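Local coordinates for benzoylformate decarboxylase (Mycobacterium smegmatis, PDB 4Q9D), which belongs to the thiamine pyrophosphate-dependent enzyme family, built from three alpha/beta parts, and holds a magnesium ion in this model, at residues S52-A57 against T93-T98; D58-A63 against D419-V424; A373-S378 against P410-I415. One frame throughout, in Å; residues are numbered along the deposited sequence.

Contact 1. Residues S52-A57 against T93-T98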
loop_
_atom_site.group_PDB
_atom_site.type_symbol
_atom_site.label_atom_id
_atom_site.label_comp_id
_atom_site.label_asym_id
_atom_site.label_seq_id
_atom_site.Cartn_x
_atom_site.Cartn_y
_atom_site.Cartn_z
ATOM N N SER B 52 5.579 -6.032 -23.822
ATOM C CA SER B 52 4.918 -6.424 -25.065
ATOM C C SER B 52 3.787 -7.425 -24.815
ATOM O O SER B 52 2.724 -7.305 -25.392
ATOM C CB SER B 52 5.928 -7.054 -26.029
ATOM O OG SER B 52 6.593 -6.042 -26.757
ATOM N N ALA B 53 4.024 -8.419 -23.963
ATOM C CA ALA B 53 2.988 -9.399 -23.671
ATOM C C ALA B 53 1.707 -8.722 -23.178
ATOM O O ALA B 53 0.610 -9.032 -23.618
ATOM C CB ALA B 53 3.497 -10.402 -22.618
ATOM N N LEU B 54 1.836 -7.808 -22.227
ATOM C CA LEU B 54 0.635 -7.256 -21.635
ATOM C C LEU B 54 -0.062 -6.271 -22.603
ATOM O O LEU B 54 -1.283 -6.288 -22.715
ATOM C CB LEU B 54 0.957 -6.622 -20.277
ATOM C CG LEU B 54 -0.224 -6.285 -19.357
ATOM C CD1 LEU B 54 0.267 -6.170 -17.923
ATOM C CD2 LEU B 54 -0.865 -4.921 -19.811
ATOM N N ALA B 55 0.712 -5.456 -23.331
ATOM C CA ALA B 55 0.131 -4.514 -24.303
ATOM C C ALA B 55 -0.504 -5.278 -25.462
ATOM O O ALA B 55 -1.507 -4.856 -26.005
ATOM C CB ALA B 55 1.208 -3.517 -24.825
ATOM N N MET B 56 0.075 -6.426 -25.816
ATOM C CA MET B 56 -0.488 -7.294 -26.849
ATOM C C MET B 56 -1.846 -7.826 -26.379
ATOM O O MET B 56 -2.819 -7.839 -27.138
ATOM C CB MET B 56 0.470 -8.464 -27.115
ATOM C CG MET B 56 0.329 -9.143 -28.456
ATOM S SD MET B 56 1.603 -10.419 -28.648
ATOM C CE MET B 56 3.071 -9.372 -28.654
ATOM N N ALA B 57 -1.919 -8.245 -25.117
ATOM C CA ALA B 57 -3.168 -8.760 -24.566
ATOM C C ALA B 57 -4.187 -7.655 -24.566
ATOM O O ALA B 57 -5.363 -7.896 -24.839
ATOM C CB ALA B 57 -2.967 -9.296 -23.123
ATOM N N THR B 93 -9.372 -1.821 -19.868
ATOM C CA THR B 93 -9.327 -3.101 -20.551
ATOM C C THR B 93 -9.416 -4.255 -19.540
ATOM O O THR B 93 -8.650 -4.283 -18.578
ATOM C CB THR B 93 -8.023 -3.234 -21.333
ATOM O OG1 THR B 93 -7.884 -2.099 -22.203
ATOM C CG2 THR B 93 -8.015 -4.543 -22.169
ATOM N N PRO B 94 -10.362 -5.200 -19.746
ATOM C CA PRO B 94 -10.492 -6.332 -18.810
ATOM C C PRO B 94 -9.394 -7.376 -18.990
ATOM O O PRO B 94 -9.594 -8.349 -19.693
ATOM C CB PRO B 94 -11.878 -6.934 -19.150
ATOM C CG PRO B 94 -12.060 -6.640 -20.620
ATOM C CD PRO B 94 -11.357 -5.255 -20.834
ATOM N N LEU B 95 -8.241 -7.171 -18.363
ATOM C CA LEU B 95 -7.174 -8.151 -18.446
ATOM C C LEU B 95 -7.045 -8.886 -17.127
ATOM O O LEU B 95 -7.052 -8.258 -16.069
ATOM C CB LEU B 95 -5.833 -7.490 -18.772
ATOM C CG LEU B 95 -5.769 -6.756 -20.123
ATOM C CD1 LEU B 95 -4.395 -6.178 -20.339
ATOM C CD2 LEU B 95 -6.113 -7.724 -21.265
ATOM N N ILE B 96 -6.882 -10.201 -17.193
ATOM C CA ILE B 96 -6.537 -10.972 -15.997
ATOM C C ILE B 96 -5.039 -11.244 -16.030
ATOM O O ILE B 96 -4.541 -12.033 -16.848
ATOM C CB ILE B 96 -7.348 -12.272 -15.928
ATOM C CG1 ILE B 96 -8.839 -11.914 -15.882
ATOM C CG2 ILE B 96 -6.912 -13.144 -14.712
ATOM C CD1 ILE B 96 -9.728 -13.107 -16.007
ATOM N N ILE B 97 -4.311 -10.545 -15.166
ATOM C CA ILE B 97 -2.864 -10.674 -15.147
ATOM C C ILE B 97 -2.507 -11.697 -14.058
ATOM O O ILE B 97 -2.906 -11.537 -12.906
ATOM C CB ILE B 97 -2.157 -9.323 -14.821
ATOM C CG1 ILE B 97 -2.786 -8.123 -15.575
ATOM C CG2 ILE B 97 -0.643 -9.447 -15.069
ATOM C CD1 ILE B 97 -2.530 -8.171 -17.051
ATOM N N THR B 98 -1.776 -12.747 -14.414
ATOM C CA THR B 98 -1.312 -13.719 -13.418
ATOM C C THR B 98 0.183 -13.781 -13.462
ATOM O O THR B 98 0.800 -13.504 -14.502
ATOM C CB THR B 98 -1.877 -15.143 -13.652
ATOM O OG1 THR B 98 -1.330 -15.698 -14.849
ATOM C CG2 THR B 98 -3.397 -15.082 -13.758
#
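Leu54 carries most of the helix side of this contact, and its two methyl groups divide between two strand residues. CD2 of Leu54 meets CD1 of Leu95 at 3.8 Å. CD1 of Leu54 meets CD1 of Ile97 at 3.5 Å, the closest apolar approach here. The Leu54 side chain lies at about a right angle to that of Ile97, and at a slant to that of Leu95. Its CB does not point straight at the strand. The first torsion places CG anti to the backbone N (chi1 -166°), and the branch then ends against the strand.

Leu95 shares its methyls in the same way. CD1 goes to Leu54, and CD2 of Leu95 goes to the next helical turn, where it lies 4.0 Å from CB of Ala57. The small alanine side chain points toward the strand and lets the backbone of the two elements come near at this point. The CA atoms of Ala57 and Leu95 are 7.3 Å apart.

The polar part is slight. CD2 of Leu95 also sits 3.7 Å from O of Ala57, a plain van der Waals approach. No hydrogen bond crosses between the segments. The helix makes its own backbone bonds, such as Met56 N to Ser52 O at 2.8 Å, and the strand bonds to its sheet neighbours. Leu95 and Ile97 pair with Val157, and Ile96 pairs with Ala68 and Val70. Val70 of strand 68-72 packs on Ala57 and Ile97, and Ala88 of helix 82-90 packs on Leu54 and Leu95.

The helix runs nearly antiparallel to the strand, at 158°, with the short axes 10.0 Å apart. This is a helix lying on a parallel sheet, as in the alpha/beta fold of the N-terminal thiamine pyrophosphate-binding domain.

Contact 2. Residues D58-A63 against D419-V424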
loop_
_atom_site.group_PDB
_atom_site.type_symbol
_atom_site.label_atom_id
_atom_site.label_comp_id
_atom_site.label_asym_id
_atom_site.label_seq_id
_atom_site.Cartn_x
_atom_site.Cartn_y
_atom_site.Cartn_z
ATOM N N ASP B 58 -3.731 -6.441 -24.250
ATOM C CA ASP B 58 -4.597 -5.255 -24.226
ATOM C C ASP B 58 -5.231 -5.084 -25.625
ATOM O O ASP B 58 -6.455 -5.014 -25.770
ATOM C CB ASP B 58 -3.745 -4.030 -23.847
ATOM C CG ASP B 58 -4.554 -2.767 -23.601
ATOM O OD1 ASP B 58 -5.806 -2.760 -23.735
ATOM O OD2 ASP B 58 -3.910 -1.747 -23.220
ATOM N N GLY B 59 -4.405 -5.064 -26.664
ATOM C CA GLY B 59 -4.932 -4.934 -28.021
ATOM C C GLY B 59 -5.872 -6.073 -28.417
ATOM O O GLY B 59 -6.906 -5.845 -29.052
ATOM N N PHE B 60 -5.522 -7.296 -28.013
ATOM C CA PHE B 60 -6.355 -8.468 -28.259
ATOM C C PHE B 60 -7.718 -8.319 -27.626
ATOM O O PHE B 60 -8.759 -8.524 -28.291
ATOM C CB PHE B 60 -5.662 -9.741 -27.720
ATOM C CG PHE B 60 -6.375 -11.057 -28.084
ATOM C CD1 PHE B 60 -6.158 -11.670 -29.323
ATOM C CD2 PHE B 60 -7.217 -11.700 -27.169
ATOM C CE1 PHE B 60 -6.775 -12.893 -29.645
ATOM C CE2 PHE B 60 -7.835 -12.936 -27.473
ATOM C CZ PHE B 60 -7.616 -13.525 -28.709
ATOM N N ALA B 61 -7.728 -7.978 -26.338
ATOM C CA ALA B 61 -8.974 -7.782 -25.604
ATOM C C ALA B 61 -9.824 -6.655 -26.201
ATOM O O ALA B 61 -11.064 -6.735 -26.281
ATOM C CB ALA B 61 -8.659 -7.487 -24.114
ATOM N N GLN B 62 -9.172 -5.574 -26.615
ATOM C CA GLN B 62 -9.945 -4.464 -27.159
ATOM C C GLN B 62 -10.581 -4.825 -28.502
ATOM O O GLN B 62 -11.714 -4.470 -28.749
ATOM C CB GLN B 62 -9.087 -3.231 -27.306
ATOM C CG GLN B 62 -8.776 -2.568 -25.971
ATOM C CD GLN B 62 -8.308 -1.151 -26.130
ATOM O OE1 GLN B 62 -9.029 -0.301 -26.684
ATOM N NE2 GLN B 62 -7.100 -0.860 -25.615
ATOM N N ALA B 63 -9.838 -5.541 -29.346
ATOM C CA ALA B 63 -10.322 -5.944 -30.672
ATOM C C ALA B 63 -11.409 -7.019 -30.585
ATOM O O ALA B 63 -12.365 -6.994 -31.344
ATOM C CB ALA B 63 -9.177 -6.446 -31.515
ATOM N N ASP B 419 -8.409 -9.846 -34.467
ATOM C CA ASP B 419 -9.181 -9.885 -35.718
ATOM C C ASP B 419 -9.246 -11.324 -36.243
ATOM O O ASP B 419 -10.302 -11.796 -36.637
ATOM C CB ASP B 419 -8.546 -8.994 -36.797
ATOM C CG ASP B 419 -8.675 -7.525 -36.490
ATOM O OD1 ASP B 419 -9.513 -7.175 -35.630
ATOM O OD2 ASP B 419 -7.946 -6.714 -37.119
ATOM N N ARG B 420 -8.112 -12.019 -36.225
ATOM C CA ARG B 420 -8.073 -13.389 -36.722
ATOM C C ARG B 420 -8.937 -14.323 -35.858
ATOM O O ARG B 420 -9.694 -15.118 -36.398
ATOM C CB ARG B 420 -6.633 -13.896 -36.845
ATOM C CG ARG B 420 -6.526 -15.395 -37.066
ATOM C CD ARG B 420 -5.074 -15.836 -37.147
ATOM N NE ARG B 420 -4.312 -15.157 -38.211
ATOM C CZ ARG B 420 -2.987 -15.265 -38.338
ATOM N NH1 ARG B 420 -2.300 -15.985 -37.455
ATOM N NH2 ARG B 420 -2.332 -14.647 -39.319
ATOM N N ALA B 421 -8.860 -14.199 -34.529
ATOM C CA ALA B 421 -9.725 -14.993 -33.649
ATOM C C ALA B 421 -11.224 -14.717 -33.846
ATOM O O ALA B 421 -12.027 -15.638 -33.751
ATOM C CB ALA B 421 -9.346 -14.802 -32.177
ATOM N N ARG B 422 -11.612 -13.471 -34.111
ATOM C CA ARG B 422 -13.046 -13.153 -34.197
ATOM C C ARG B 422 -13.570 -13.186 -35.639
ATOM O O ARG B 422 -14.704 -12.786 -35.898
ATOM C CB ARG B 422 -13.352 -11.785 -33.574
ATOM C CG ARG B 422 -12.754 -10.618 -34.335
ATOM C CD ARG B 422 -12.494 -9.383 -33.456
ATOM N NE ARG B 422 -12.065 -8.239 -34.274
ATOM C CZ ARG B 422 -12.896 -7.301 -34.707
ATOM N NH1 ARG B 422 -14.187 -7.370 -34.368
ATOM N NH2 ARG B 422 -12.445 -6.296 -35.461
ATOM N N GLY B 423 -12.730 -13.629 -36.571
ATOM C CA GLY B 423 -13.143 -13.814 -37.953
ATOM C C GLY B 423 -13.258 -12.537 -38.769
ATOM O O GLY B 423 -13.995 -12.493 -39.738
ATOM N N VAL B 424 -12.527 -11.497 -38.388
ATOM C CA VAL B 424 -12.500 -10.261 -39.171
ATOM C C VAL B 424 -11.237 -10.165 -40.006
ATOM O O VAL B 424 -10.121 -10.243 -39.495
ATOM C CB VAL B 424 -12.665 -9.028 -38.280
ATOM C CG1 VAL B 424 -12.296 -7.752 -39.038
ATOM C CG2 VAL B 424 -14.093 -8.973 -37.784
#
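Ala63 and Arg422 make the tight part of this contact. Ala63 and Asp419 are buried, while Arg422 packs closely though exposed. Ala63 O lies over one face of the Arg422 guanidinium, 3.2 Å from CD. It is equally close to NE, but the angle is poor and no hydrogen bond forms. Val424 CG2 sits over the opposite face, so the flat group is held between the two. Its rotation is also fixed by Asp419. NE and NH2 of Arg422 both donate to Asp419 OD1, each at 3.1 Å, and the oxygen lies in the guanidinium plane. NE meets the anti lone pair, while NH2 comes from above the carboxylate plane. The other oxygen, OD2, forms a salt bridge with Arg426. CB of Ala63 is 4.2 Å from Asp419 OD1.

A Schellman motif ends helix 408-421 here. Val424 N bonds to Asp419 O at 2.8 Å, Gly423 N bonds weakly to Arg420 O, and Gly423 has positive phi. The turn sets Val424 over the guanidinium, and Arg422 reaches back to the carboxylate of Asp419.

The looser side is partly exposed Phe60 against exposed Ala421. CB of Ala421 approaches the ring obliquely, 4.1 Å from CZ. Phe24 and Leu417 pack against the same ring.

Contact 3. Residues A373-S378 against P410-I415; sequences AVVMES and PAAVGI
Val375 makes both contacts of its strand through a single methyl group. Its CG2 lies 3.7 Å from CD1 of Ile415 and 4.0 Å from CB of Ala412. These two helix residues are three positions apart, so both lie on the strand side of the helix, about one turn apart. The Val375 and Ile415 side chains run alongside each other, pointing opposite ways. Ala412 is the spot where the backbones come nearest, with its CA 6.4 Å from that of Val375.

The torsions place the methyls. In Val375, CG2 is anti to the carbonyl carbon and CG1 is anti to the backbone N (chi1 175°), and CG2 is the branch that meets the helix. In Ile415, CG1 is anti to the carbonyl carbon (chi1 -70°) and carries CD1 out to the valine.

The next shell fixes the two backbones. Helical bonds hold the turn that bears the two residues: Gly414 N to Pro410 O, 2.9 Å, and Ile415 N to Ala411 O, 2.7 Å. Val375 is hydrogen-bonded through its backbone to Val429, in strand 428-433, and its side chain also packs on Val428 and Ala430. Val374 bonds through its backbone to Ser396 and Phe398, at strand 397-399.

Farther out, Glu377 ties the strand end to the start of helix 408-421 through its carboxylate, OE1 to Gly406 N and OE2 to Gly408 N. The same helix also packs on helix 50-64, with Pro410 on Ser52 and Ala55; Ile415 reaches Ala63 there as well as Val375. Strand 428-433 leads directly to Asp434, a ligand of the magnesium ion.

All three touching residues are buried and aliphatic, and no hydrogen bond joins the segments. The contact therefore rests on shape and burial; the Glu377 tie does not cross it.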
loop_
_atom_site.group_PDB
_atom_site.type_symbol
_atom_site.label_atom_id
_atom_site.label_comp_id
_atom_site.label_asym_id
_atom_site.label_seq_id
_atom_site.Cartn_x
_atom_site.Cartn_y
_atom_site.Cartn_z
ATOM N N ALA B 373 -7.671 -1.096 -39.823
ATOM C CA ALA B 373 -7.563 -0.471 -38.501
ATOM C C ALA B 373 -6.295 0.372 -38.476
ATOM O O ALA B 373 -5.266 0.007 -39.058
ATOM C CB ALA B 373 -7.523 -1.528 -37.403
ATOM N N VAL B 374 -6.361 1.510 -37.813
ATOM C CA VAL B 374 -5.183 2.340 -37.676
ATOM C C VAL B 374 -4.713 2.294 -36.216
ATOM O O VAL B 374 -5.531 2.475 -35.310
ATOM C CB VAL B 374 -5.477 3.809 -38.100
ATOM C CG1 VAL B 374 -4.328 4.746 -37.658
ATOM C CG2 VAL B 374 -5.678 3.888 -39.624
ATOM N N VAL B 375 -3.415 2.039 -35.994
ATOM C CA VAL B 375 -2.815 2.174 -34.655
ATOM C C VAL B 375 -1.855 3.359 -34.692
ATOM O O VAL B 375 -1.022 3.444 -35.590
ATOM C CB VAL B 375 -2.048 0.897 -34.221
ATOM C CG1 VAL B 375 -1.346 1.128 -32.886
ATOM C CG2 VAL B 375 -3.003 -0.273 -34.111
ATOM N N MET B 376 -1.964 4.274 -33.727
ATOM C CA MET B 376 -1.203 5.523 -33.795
ATOM C C MET B 376 -0.248 5.646 -32.622
ATOM O O MET B 376 -0.661 5.518 -31.472
ATOM C CB MET B 376 -2.159 6.733 -33.743
ATOM C CG MET B 376 -1.418 8.094 -33.622
ATOM S SD MET B 376 -0.473 8.455 -35.150
ATOM C CE MET B 376 -0.359 10.253 -35.040
ATOM N N GLU B 377 1.015 5.926 -32.921
ATOM C CA GLU B 377 2.025 6.177 -31.903
ATOM C C GLU B 377 3.100 7.087 -32.488
ATOM O O GLU B 377 4.228 6.656 -32.725
ATOM C CB GLU B 377 2.645 4.865 -31.423
ATOM C CG GLU B 377 3.437 4.988 -30.131
ATOM C CD GLU B 377 3.454 3.700 -29.332
ATOM O OE1 GLU B 377 4.505 3.025 -29.312
ATOM O OE2 GLU B 377 2.417 3.362 -28.724
ATOM N N SER B 378 2.728 8.327 -32.773
ATOM C CA SER B 378 3.641 9.284 -33.384
ATOM C C SER B 378 3.128 10.669 -33.049
ATOM O O SER B 378 2.375 11.269 -33.816
ATOM C CB SER B 378 3.697 9.088 -34.898
ATOM O OG SER B 378 4.567 10.029 -35.503
ATOM N N PRO B 410 3.169 -3.515 -29.896
ATOM C CA PRO B 410 2.572 -4.786 -29.419
ATOM C C PRO B 410 1.044 -4.800 -29.474
ATOM O O PRO B 410 0.461 -5.859 -29.739
ATOM C CB PRO B 410 3.093 -4.927 -27.967
ATOM C CG PRO B 410 3.533 -3.493 -27.559
ATOM C CD PRO B 410 4.047 -2.888 -28.900
ATOM N N ALA B 411 0.388 -3.666 -29.210
ATOM C CA ALA B 411 -1.073 -3.613 -29.341
ATOM C C ALA B 411 -1.527 -3.954 -30.766
ATOM O O ALA B 411 -2.542 -4.633 -30.958
ATOM C CB ALA B 411 -1.610 -2.226 -28.929
ATOM N N ALA B 412 -0.789 -3.473 -31.765
ATOM C CA ALA B 412 -1.109 -3.829 -33.153
ATOM C C ALA B 412 -1.080 -5.354 -33.379
ATOM O O ALA B 412 -1.914 -5.898 -34.100
ATOM C CB ALA B 412 -0.148 -3.134 -34.126
ATOM N N VAL B 413 -0.087 -6.025 -32.799
ATOM C CA VAL B 413 0.043 -7.471 -32.904
ATOM C C VAL B 413 -1.168 -8.117 -32.216
ATOM O O VAL B 413 -1.799 -9.026 -32.760
ATOM C CB VAL B 413 1.350 -7.975 -32.231
ATOM C CG1 VAL B 413 1.460 -9.520 -32.329
ATOM C CG2 VAL B 413 2.568 -7.334 -32.870
ATOM N N GLY B 414 -1.502 -7.631 -31.017
ATOM C CA GLY B 414 -2.699 -8.093 -30.325
ATOM C C GLY B 414 -4.001 -7.872 -31.096
ATOM O O GLY B 414 -4.856 -8.746 -31.141
ATOM N N ILE B 415 -4.159 -6.688 -31.691
ATOM C CA ILE B 415 -5.356 -6.391 -32.474
ATOM C C ILE B 415 -5.481 -7.334 -33.671
ATOM O O ILE B 415 -6.557 -7.858 -33.951
ATOM C CB ILE B 415 -5.352 -4.911 -32.958
ATOM C CG1 ILE B 415 -5.575 -3.964 -31.763
ATOM C CG2 ILE B 415 -6.440 -4.693 -34.022
ATOM C CD1 ILE B 415 -4.921 -2.543 -31.962
#

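In the fold
Contacts 1 and 3 are buried packings of a helix on a parallel sheet, made mainly by aliphatic side chains, with no hydrogen bond across. Contact 2 is partly buried and reaches the surface, and its chemistry changes accordingly: a salt bridge within 419-424 and a helix end stand beside the packing. Helix 50-64 serves contacts 1 and 2, and helix 408-421 serves contacts 2 and 3. The two helices pack together between the N-terminal and C-terminal sheets, which have the same strand order. Each helix thus has a sheet on one flank and the other helix on another. Asp58 in contact 2 also bonds to Thr93 in contact 1, through OD1 and OG1.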